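Local coordinates for protein type IV pilus biogenesis factor PilY1 (Pseudomonas aeruginosa, PDB 3HX6) that primes type IV pilus assembly and regulates pilus retraction and twitching motility, probably through calcium binding and release, while its C-terminal part binds host integrins, at residues I156-L166 and L191-V200; N214-L225 and E240-L251. The protein carries 3 engineered substitutions. One frame throughout, in Å; residues are numbered along the deposited sequence.

Interaction 1: I156-L166 and L191-V200; sequences IGSLRAGGKGL and LGYSFPKPTV
S158 OG is held from several directions: it donates to S194 O across the contact at 2.9 Å and accepts from R160 N, with a weak further bond from R160 NE. With chi1 at 83°, the hydroxyl sits between its own backbone N and carbonyl carbon, where it can close an ST turn on R160 N and still reach S194, the centre of an inverse gamma turn. It meets S194 O from above the carbonyl plane, 45° out of it. The two serines are pressed together, CB of S158 lying 3.4 Å from CB of S194.

The R160 chain, bent at chi2 and chi3, folds back so that NH2 donates to F195 O at 3.3 Å, somewhat tilted from the guanidinium plane. Water 1, in that plane at its edge, bridges R160 NH1 to F195 O; NH1 also bonds V136 O. CD1 of F195 lies over one guanidinium face, with ring and guanidinium far from parallel.

Further along, K164 lays its extended chain across the Y193 ring, CG 4.1 Å from the centroid and 15° off the normal, a CH-pi contact; its NZ goes on to S217 O. Within strand 150-158, I156 divides its branches: CG2 meets P198 CG at 3.5 Å, and CD1 meets V200 CG2.

The hairpin 150-158/165-170, whose connecting loop includes a type II' turn from L159 to G162, thus packs against the connection leading into strand 199-202, a junction between successive four-stranded antiparallel blades of the PilY1 beta-propeller.

Interaction 2: N214-L225 and E240-L251; sequences NGYSSMNDKAAL and EVTGRTGVPNGL. Engineered in segment 214-225: M219 (natural residue Leu).
The start of strand 223-229 and the end of strand 235-241 run antiparallel, with V241 N donating to A223 O at 3.0 Å and A224 facing E240 as a non-hydrogen-bonded pair, while residues 249-251 return past the 214-225 loop. N214 OD1 joins the two segments: it accepts from L251 N at 2.8 Å, an almost straight bond (166°), and from A224 N, 77° out of the amide plane. A chi1 of 69° sets CG of N214 between its backbone N and carbonyl carbon, which brings OD1 to both donors. N214 ND2 donates to K222 O and also to D190 O, so both ends of the amide are fixed in rotation. G215 N completes the join, donating to L251 O in the carbonyl plane.

These bonds tie the hairpin of strands 223-229 and 235-241 to the start of strand 251-257, the first strand of the next four-stranded propeller blade. L251 projects its CD2 to 3.8 Å from L225 CB, and W278 and F280 of that blade touch the L251 side chain. A223 CB packs against the N249 amide, 3.5 Å from ND2, which itself donates to D272 OD1. G250 O lies in the Y216 ring plane at the ring edge; Y216 OH bonds S252 OG. Toward solvent, K222 NZ makes a long salt bridge to E240 OE1 at 3.6 Å. Waters 5 and 6 both lie within hydrogen-bonding distance of N249 O.

How the interactions relate
Interactions 1 and 2 follow one another along the chain, their centres 15 Å apart, and meet directly. Backbone contacts that are probably hydrogen bonds connect them: G192 N to N214 O at 2.7 Å and Y193 N to Y216 O at 2.8 Å. Beside these, P196 CG packs 3.4 Å from L251 O. Both reach the sheet of strands 199-202, 208-213, 223-229 and 235-241, interaction 1 where this blade is entered and interaction 2 where it is left. Interaction 1 lies away from the calcium site; in interaction 2 the L225 side chain is about 12 Å from that of D266, a calcium ligand.

Interaction 1: I156-L166 and L191-V200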
loop_
_atom_site.group_PDB
_atom_site.type_symbol
_atom_site.label_atom_id
_atom_site.label_comp_id
_atom_site.label_asym_id
_atom_site.label_seq_id
_atom_site.Cartn_x
_atom_site.Cartn_y
_atom_site.Cartn_z
ATOM N N ILE A 156 -18.529 -1.103 17.490
ATOM C CA ILE A 156 -19.967 -1.127 17.658
ATOM C C ILE A 156 -20.473 -2.519 17.286
ATOM O O ILE A 156 -20.215 -3.015 16.193
ATOM C CB ILE A 156 -20.659 -0.044 16.783
ATOM C CG1 ILE A 156 -20.245 1.358 17.255
ATOM C CG2 ILE A 156 -22.171 -0.143 16.924
ATOM C CD1 ILE A 156 -18.826 1.720 16.975
ATOM N N GLY A 157 -21.171 -3.155 18.219
ATOM C CA GLY A 157 -21.694 -4.486 17.966
ATOM C C GLY A 157 -23.184 -4.540 18.216
ATOM O O GLY A 157 -23.784 -3.538 18.591
ATOM N N SER A 158 -23.796 -5.698 18.000
ATOM C CA SER A 158 -25.231 -5.827 18.240
ATOM C C SER A 158 -25.536 -7.250 18.680
ATOM O O SER A 158 -24.700 -8.138 18.529
ATOM C CB SER A 158 -26.028 -5.497 16.976
ATOM O OG SER A 158 -26.110 -6.618 16.116
ATOM N N LEU A 159 -26.733 -7.453 19.222
ATOM C CA LEU A 159 -27.156 -8.767 19.691
ATOM C C LEU A 159 -27.507 -9.693 18.528
ATOM O O LEU A 159 -27.838 -10.863 18.733
ATOM C CB LEU A 159 -28.362 -8.628 20.623
ATOM C CG LEU A 159 -28.190 -7.646 21.786
ATOM C CD1 LEU A 159 -29.374 -7.760 22.739
ATOM C CD2 LEU A 159 -26.891 -7.949 22.524
ATOM N N ARG A 160 -27.437 -9.162 17.309
ATOM C CA ARG A 160 -27.740 -9.944 16.115
ATOM C C ARG A 160 -29.165 -10.498 16.205
ATOM O O ARG A 160 -30.104 -9.756 16.488
ATOM C CB ARG A 160 -26.735 -11.092 15.991
ATOM C CG ARG A 160 -25.274 -10.655 15.978
ATOM C CD ARG A 160 -24.792 -10.406 14.564
ATOM N NE ARG A 160 -24.947 -9.031 14.121
ATOM C CZ ARG A 160 -25.008 -8.669 12.844
ATOM N NH1 ARG A 160 -24.939 -9.584 11.883
ATOM N NH2 ARG A 160 -25.117 -7.387 12.525
ATOM N N ALA A 161 -29.321 -11.801 15.979
ATOM C CA ALA A 161 -30.640 -12.432 16.042
ATOM C C ALA A 161 -31.013 -12.814 17.471
ATOM O O ALA A 161 -32.154 -13.193 17.742
ATOM C CB ALA A 161 -30.673 -13.667 15.148
ATOM N N GLY A 162 -30.053 -12.697 18.383
ATOM C CA GLY A 162 -30.294 -13.057 19.769
ATOM C C GLY A 162 -31.211 -12.123 20.533
ATOM O O GLY A 162 -31.897 -12.544 21.466
ATOM N N GLY A 163 -31.217 -10.853 20.148
ATOM C CA GLY A 163 -32.061 -9.880 20.818
ATOM C C GLY A 163 -32.004 -8.543 20.108
ATOM O O GLY A 163 -31.276 -8.393 19.128
ATOM N N LYS A 164 -32.774 -7.575 20.591
ATOM C CA LYS A 164 -32.795 -6.251 19.989
ATOM C C LYS A 164 -31.918 -5.337 20.830
ATOM O O LYS A 164 -32.353 -4.787 21.842
ATOM C CB LYS A 164 -34.229 -5.724 19.937
ATOM C CG LYS A 164 -35.172 -6.628 19.150
ATOM C CD LYS A 164 -36.623 -6.205 19.314
ATOM C CE LYS A 164 -37.544 -7.109 18.513
ATOM N NZ LYS A 164 -38.981 -6.765 18.719
ATOM N N GLY A 165 -30.669 -5.185 20.416
ATOM C CA GLY A 165 -29.773 -4.348 21.180
ATOM C C GLY A 165 -28.511 -3.974 20.442
ATOM O O GLY A 165 -28.066 -4.665 19.520
ATOM N N LEU A 166 -27.930 -2.868 20.880
ATOM C CA LEU A 166 -26.714 -2.326 20.306
ATOM C C LEU A 166 -25.756 -2.044 21.450
ATOM O O LEU A 166 -26.187 -1.778 22.567
ATOM C CB LEU A 166 -27.038 -1.005 19.600
ATOM C CG LEU A 166 -26.949 -0.844 18.085
ATOM C CD1 LEU A 166 -27.291 -2.136 17.408
ATOM C CD2 LEU A 166 -27.884 0.287 17.636
ATOM N N LEU A 191 -36.131 -0.096 18.287
ATOM C CA LEU A 191 -34.936 -0.845 17.942
ATOM C C LEU A 191 -35.313 -2.296 17.632
ATOM O O LEU A 191 -36.036 -2.937 18.399
ATOM C CB LEU A 191 -33.935 -0.807 19.097
ATOM C CG LEU A 191 -32.605 -1.527 18.861
ATOM C CD1 LEU A 191 -31.816 -0.805 17.763
ATOM C CD2 LEU A 191 -31.803 -1.569 20.164
ATOM N N GLY A 192 -34.835 -2.806 16.501
ATOM C CA GLY A 192 -35.127 -4.180 16.133
ATOM C C GLY A 192 -33.850 -4.995 16.144
ATOM O O GLY A 192 -32.853 -4.578 16.743
ATOM N N TYR A 193 -33.868 -6.161 15.509
ATOM C CA TYR A 193 -32.667 -6.977 15.444
ATOM C C TYR A 193 -31.691 -6.175 14.597
ATOM O O TYR A 193 -31.922 -5.920 13.412
ATOM C CB TYR A 193 -32.987 -8.332 14.824
ATOM C CG TYR A 193 -33.930 -9.117 15.697
ATOM C CD1 TYR A 193 -33.505 -9.622 16.925
ATOM C CD2 TYR A 193 -35.268 -9.274 15.344
ATOM C CE1 TYR A 193 -34.389 -10.257 17.783
ATOM C CE2 TYR A 193 -36.163 -9.907 16.196
ATOM C CZ TYR A 193 -35.715 -10.393 17.412
ATOM O OH TYR A 193 -36.597 -11.008 18.262
ATOM N N SER A 194 -30.597 -5.774 15.227
ATOM C CA SER A 194 -29.617 -4.932 14.580
ATOM C C SER A 194 -28.644 -5.543 13.594
ATOM O O SER A 194 -27.429 -5.508 13.784
ATOM C CB SER A 194 -28.874 -4.153 15.653
ATOM O OG SER A 194 -29.801 -3.341 16.361
ATOM N N PHE A 195 -29.191 -6.090 12.518
ATOM C CA PHE A 195 -28.377 -6.658 11.462
ATOM C C PHE A 195 -27.701 -5.539 10.666
ATOM O O PHE A 195 -26.626 -5.734 10.104
ATOM C CB PHE A 195 -29.251 -7.501 10.533
ATOM C CG PHE A 195 -29.707 -8.789 11.145
ATOM C CD1 PHE A 195 -28.890 -9.917 11.108
ATOM C CD2 PHE A 195 -30.947 -8.880 11.767
ATOM C CE1 PHE A 195 -29.303 -11.115 11.678
ATOM C CE2 PHE A 195 -31.368 -10.077 12.344
ATOM C CZ PHE A 195 -30.544 -11.195 12.297
ATOM N N PRO A 196 -28.326 -4.345 10.604
ATOM C CA PRO A 196 -27.693 -3.265 9.846
ATOM C C PRO A 196 -26.298 -2.940 10.359
ATOM O O PRO A 196 -26.039 -3.015 11.553
ATOM C CB PRO A 196 -28.652 -2.092 10.048
ATOM C CG PRO A 196 -29.978 -2.762 10.193
ATOM C CD PRO A 196 -29.640 -3.913 11.114
ATOM N N LYS A 197 -25.404 -2.590 9.445
ATOM C CA LYS A 197 -24.048 -2.218 9.811
ATOM C C LYS A 197 -24.046 -0.719 10.079
ATOM O O LYS A 197 -24.376 0.085 9.207
ATOM C CB LYS A 197 -23.073 -2.528 8.677
ATOM C CG LYS A 197 -22.867 -4.009 8.423
ATOM C CD LYS A 197 -21.686 -4.239 7.488
ATOM C CE LYS A 197 -21.409 -5.723 7.319
ATOM N NZ LYS A 197 -20.054 -5.971 6.742
ATOM N N PRO A 198 -23.677 -0.319 11.297
ATOM C CA PRO A 198 -23.665 1.109 11.598
ATOM C C PRO A 198 -22.457 1.823 11.016
ATOM O O PRO A 198 -21.448 1.196 10.671
ATOM C CB PRO A 198 -23.663 1.132 13.123
ATOM C CG PRO A 198 -22.828 -0.066 13.454
ATOM C CD PRO A 198 -23.339 -1.119 12.488
ATOM N N THR A 199 -22.579 3.137 10.893
ATOM C CA THR A 199 -21.485 3.970 10.420
ATOM C C THR A 199 -21.172 4.882 11.597
ATOM O O THR A 199 -22.075 5.320 12.311
ATOM C CB THR A 199 -21.881 4.841 9.199
ATOM O OG1 THR A 199 -21.921 4.029 8.017
ATOM C CG2 THR A 199 -20.863 5.965 8.987
ATOM N N VAL A 200 -19.891 5.135 11.816
ATOM C CA VAL A 200 -19.467 6.013 12.892
ATOM C C VAL A 200 -18.987 7.268 12.195
ATOM O O VAL A 200 -18.076 7.213 11.373
ATOM C CB VAL A 200 -18.323 5.399 13.696
ATOM C CG1 VAL A 200 -17.839 6.395 14.747
ATOM C CG2 VAL A 200 -18.802 4.112 14.358
HETATM O O HOH W 1 -25.307 -7.766 9.175
HETATM O O HOH W 2 -23.738 -5.866 10.906
HETATM O O HOH W 3 -24.933 -4.777 12.985
HETATM O O HOH W 4 -29.715 -7.154 17.446
#

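Interaction 2: N214-L225 and E240-L251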
loop_
_atom_site.group_PDB
_atom_site.type_symbol
_atom_site.label_atom_id
_atom_site.label_comp_id
_atom_site.label_asym_id
_atom_site.label_seq_id
_atom_site.Cartn_x
_atom_site.Cartn_y
_atom_site.Cartn_z
ATOM N N ASN A 214 -32.680 1.195 12.297
ATOM C CA ASN A 214 -33.250 0.635 13.522
ATOM C C ASN A 214 -33.283 -0.890 13.496
ATOM O O ASN A 214 -33.453 -1.542 14.526
ATOM C CB ASN A 214 -34.660 1.182 13.759
ATOM C CG ASN A 214 -35.668 0.672 12.747
ATOM O OD1 ASN A 214 -35.447 0.749 11.540
ATOM N ND2 ASN A 214 -36.791 0.158 13.240
ATOM N N GLY A 215 -33.114 -1.477 12.324
ATOM C CA GLY A 215 -33.125 -2.926 12.293
ATOM C C GLY A 215 -34.470 -3.536 11.954
ATOM O O GLY A 215 -35.417 -2.836 11.604
ATOM N N TYR A 216 -34.567 -4.848 12.115
ATOM C CA TYR A 216 -35.776 -5.555 11.728
ATOM C C TYR A 216 -36.629 -6.148 12.838
ATOM O O TYR A 216 -36.133 -6.505 13.901
ATOM C CB TYR A 216 -35.373 -6.640 10.730
ATOM C CG TYR A 216 -34.328 -6.154 9.743
ATOM C CD1 TYR A 216 -34.482 -4.932 9.092
ATOM C CD2 TYR A 216 -33.203 -6.919 9.444
ATOM C CE1 TYR A 216 -33.547 -4.481 8.168
ATOM C CE2 TYR A 216 -32.257 -6.475 8.516
ATOM C CZ TYR A 216 -32.442 -5.253 7.882
ATOM O OH TYR A 216 -31.544 -4.804 6.943
ATOM N N SER A 217 -37.925 -6.246 12.561
ATOM C CA SER A 217 -38.897 -6.798 13.493
ATOM C C SER A 217 -38.959 -6.025 14.797
ATOM O O SER A 217 -39.091 -6.617 15.870
ATOM C CB SER A 217 -38.579 -8.267 13.783
ATOM O OG SER A 217 -38.523 -9.010 12.579
ATOM N N SER A 218 -38.846 -4.704 14.714
ATOM C CA SER A 218 -38.932 -3.881 15.908
ATOM C C SER A 218 -40.394 -3.928 16.352
ATOM O O SER A 218 -41.264 -4.347 15.583
ATOM C CB SER A 218 -38.502 -2.439 15.605
ATOM O OG SER A 218 -39.281 -1.859 14.573
ATOM N N MET A 219 -40.653 -3.499 17.582
ATOM C CA MET A 219 -41.992 -3.506 18.172
ATOM C C MET A 219 -43.150 -3.131 17.242
ATOM O O MET A 219 -44.133 -3.865 17.146
ATOM C CB MET A 219 -42.024 -2.586 19.394
ATOM C CG MET A 219 -43.302 -2.690 20.219
ATOM S SD MET A 219 -43.487 -4.292 21.056
ATOM C CE MET A 219 -44.405 -5.240 19.830
ATOM N N ASN A 220 -43.045 -1.992 16.568
ATOM C CA ASN A 220 -44.112 -1.550 15.681
ATOM C C ASN A 220 -43.790 -1.641 14.192
ATOM O O ASN A 220 -44.403 -0.951 13.373
ATOM C CB ASN A 220 -44.518 -0.126 16.050
ATOM C CG ASN A 220 -45.132 -0.044 17.435
ATOM O OD1 ASN A 220 -46.198 -0.610 17.687
ATOM N ND2 ASN A 220 -44.457 0.645 18.343
ATOM N N ASP A 221 -42.835 -2.502 13.849
ATOM C CA ASP A 221 -42.419 -2.709 12.462
ATOM C C ASP A 221 -42.134 -1.438 11.676
ATOM O O ASP A 221 -42.354 -1.389 10.464
ATOM C CB ASP A 221 -43.469 -3.531 11.710
ATOM C CG ASP A 221 -43.543 -4.961 12.195
ATOM O OD1 ASP A 221 -42.500 -5.655 12.172
ATOM O OD2 ASP A 221 -44.644 -5.392 12.595
ATOM N N LYS A 222 -41.638 -0.411 12.358
ATOM C CA LYS A 222 -41.319 0.839 11.685
ATOM C C LYS A 222 -39.873 0.835 11.221
ATOM O O LYS A 222 -39.082 -0.019 11.616
ATOM C CB LYS A 222 -41.534 2.028 12.622
ATOM C CG LYS A 222 -42.976 2.226 13.056
ATOM C CD LYS A 222 -43.074 3.353 14.068
ATOM C CE LYS A 222 -44.495 3.533 14.581
ATOM N NZ LYS A 222 -44.565 4.611 15.610
ATOM N N ALA A 223 -39.545 1.795 10.366
ATOM C CA ALA A 223 -38.194 1.953 9.857
ATOM C C ALA A 223 -37.750 3.345 10.280
ATOM O O ALA A 223 -38.501 4.304 10.126
ATOM C CB ALA A 223 -38.183 1.830 8.341
ATOM N N ALA A 224 -36.540 3.459 10.823
ATOM C CA ALA A 224 -36.039 4.760 11.254
ATOM C C ALA A 224 -34.522 4.799 11.325
ATOM O O ALA A 224 -33.880 3.796 11.623
ATOM C CB ALA A 224 -36.620 5.116 12.621
ATOM N N LEU A 225 -33.948 5.961 11.034
ATOM C CA LEU A 225 -32.505 6.117 11.119
ATOM C C LEU A 225 -32.235 6.468 12.574
ATOM O O LEU A 225 -32.871 7.363 13.131
ATOM C CB LEU A 225 -32.009 7.261 10.223
ATOM C CG LEU A 225 -30.480 7.416 10.179
ATOM C CD1 LEU A 225 -29.884 6.255 9.379
ATOM C CD2 LEU A 225 -30.092 8.748 9.537
ATOM N N GLU A 240 -37.771 8.841 11.829
ATOM C CA GLU A 240 -38.717 7.853 11.359
ATOM C C GLU A 240 -39.106 8.133 9.926
ATOM O O GLU A 240 -39.199 9.276 9.489
ATOM C CB GLU A 240 -39.984 7.821 12.220
ATOM C CG GLU A 240 -40.819 6.567 11.958
ATOM C CD GLU A 240 -42.170 6.583 12.648
ATOM O OE1 GLU A 240 -42.214 6.797 13.878
ATOM O OE2 GLU A 240 -43.188 6.376 11.955
ATOM N N VAL A 241 -39.331 7.054 9.208
ATOM C CA VAL A 241 -39.705 7.104 7.822
ATOM C C VAL A 241 -41.088 6.453 7.762
ATOM O O VAL A 241 -41.363 5.543 8.538
ATOM C CB VAL A 241 -38.636 6.332 7.029
ATOM C CG1 VAL A 241 -39.218 5.086 6.413
ATOM C CG2 VAL A 241 -37.977 7.254 6.055
ATOM N N THR A 242 -41.961 6.927 6.875
ATOM C CA THR A 242 -43.305 6.351 6.787
ATOM C C THR A 242 -43.367 5.096 5.923
ATOM O O THR A 242 -43.648 4.007 6.425
ATOM C CB THR A 242 -44.328 7.371 6.235
ATOM O OG1 THR A 242 -44.365 8.521 7.090
ATOM C CG2 THR A 242 -45.722 6.756 6.179
ATOM N N GLY A 243 -43.093 5.248 4.632
ATOM C CA GLY A 243 -43.137 4.111 3.730
ATOM C C GLY A 243 -44.558 3.583 3.644
ATOM O O GLY A 243 -45.517 4.330 3.835
ATOM N N ARG A 244 -44.695 2.294 3.360
ATOM C CA ARG A 244 -46.007 1.659 3.268
ATOM C C ARG A 244 -46.378 1.158 4.663
ATOM O O ARG A 244 -45.629 0.401 5.267
ATOM C CB ARG A 244 -45.942 0.494 2.280
ATOM C CG ARG A 244 -45.547 0.904 0.862
ATOM C CD ARG A 244 -44.601 -0.121 0.259
ATOM N NE ARG A 244 -45.148 -1.462 0.391
ATOM C CZ ARG A 244 -44.431 -2.578 0.362
ATOM N NH1 ARG A 244 -43.114 -2.535 0.204
ATOM N NH2 ARG A 244 -45.043 -3.743 0.497
ATOM N N THR A 245 -47.529 1.582 5.179
ATOM C CA THR A 245 -47.939 1.178 6.525
ATOM C C THR A 245 -48.691 -0.145 6.599
ATOM O O THR A 245 -49.191 -0.655 5.594
ATOM C CB THR A 245 -48.801 2.268 7.193
ATOM O OG1 THR A 245 -49.964 2.519 6.396
ATOM C CG2 THR A 245 -48.003 3.559 7.339
ATOM N N GLY A 246 -48.761 -0.701 7.805
ATOM C CA GLY A 246 -49.445 -1.968 7.994
ATOM C C GLY A 246 -48.669 -3.131 7.404
ATOM O O GLY A 246 -49.141 -4.273 7.403
ATOM N N VAL A 247 -47.480 -2.838 6.884
ATOM C CA VAL A 247 -46.612 -3.860 6.299
ATOM C C VAL A 247 -45.269 -3.789 7.022
ATOM O O VAL A 247 -44.692 -2.718 7.160
ATOM C CB VAL A 247 -46.393 -3.620 4.776
ATOM C CG1 VAL A 247 -45.253 -4.493 4.259
ATOM C CG2 VAL A 247 -47.671 -3.945 4.012
ATOM N N PRO A 248 -44.759 -4.931 7.499
ATOM C CA PRO A 248 -43.475 -4.943 8.209
ATOM C C PRO A 248 -42.384 -4.124 7.518
ATOM O O PRO A 248 -42.246 -4.164 6.294
ATOM C CB PRO A 248 -43.126 -6.426 8.257
ATOM C CG PRO A 248 -44.474 -7.077 8.346
ATOM C CD PRO A 248 -45.279 -6.300 7.327
ATOM N N ASN A 249 -41.629 -3.366 8.307
ATOM C CA ASN A 249 -40.530 -2.572 7.775
ATOM C C ASN A 249 -39.418 -2.486 8.816
ATOM O O ASN A 249 -39.606 -2.851 9.978
ATOM C CB ASN A 249 -40.987 -1.157 7.391
ATOM C CG ASN A 249 -40.076 -0.516 6.340
ATOM O OD1 ASN A 249 -39.102 -1.127 5.898
ATOM N ND2 ASN A 249 -40.396 0.715 5.932
ATOM N N GLY A 250 -38.262 -2.000 8.378
ATOM C CA GLY A 250 -37.102 -1.856 9.235
ATOM C C GLY A 250 -36.052 -1.183 8.374
ATOM O O GLY A 250 -35.953 -1.487 7.182
ATOM N N LEU A 251 -35.281 -0.262 8.941
ATOM C CA LEU A 251 -34.268 0.426 8.151
ATOM C C LEU A 251 -32.951 -0.343 8.182
ATOM O O LEU A 251 -32.545 -0.836 9.226
ATOM C CB LEU A 251 -34.049 1.847 8.676
ATOM C CG LEU A 251 -33.259 2.734 7.711
ATOM C CD1 LEU A 251 -34.104 2.960 6.453
ATOM C CD2 LEU A 251 -32.922 4.061 8.365
HETATM O O HOH W 5 -38.162 -3.078 12.364
HETATM O O HOH W 6 -39.833 -5.578 10.607
HETATM O O HOH W 7 -44.296 -0.541 8.532
HETATM O O HOH W 8 -41.663 3.170 9.286
#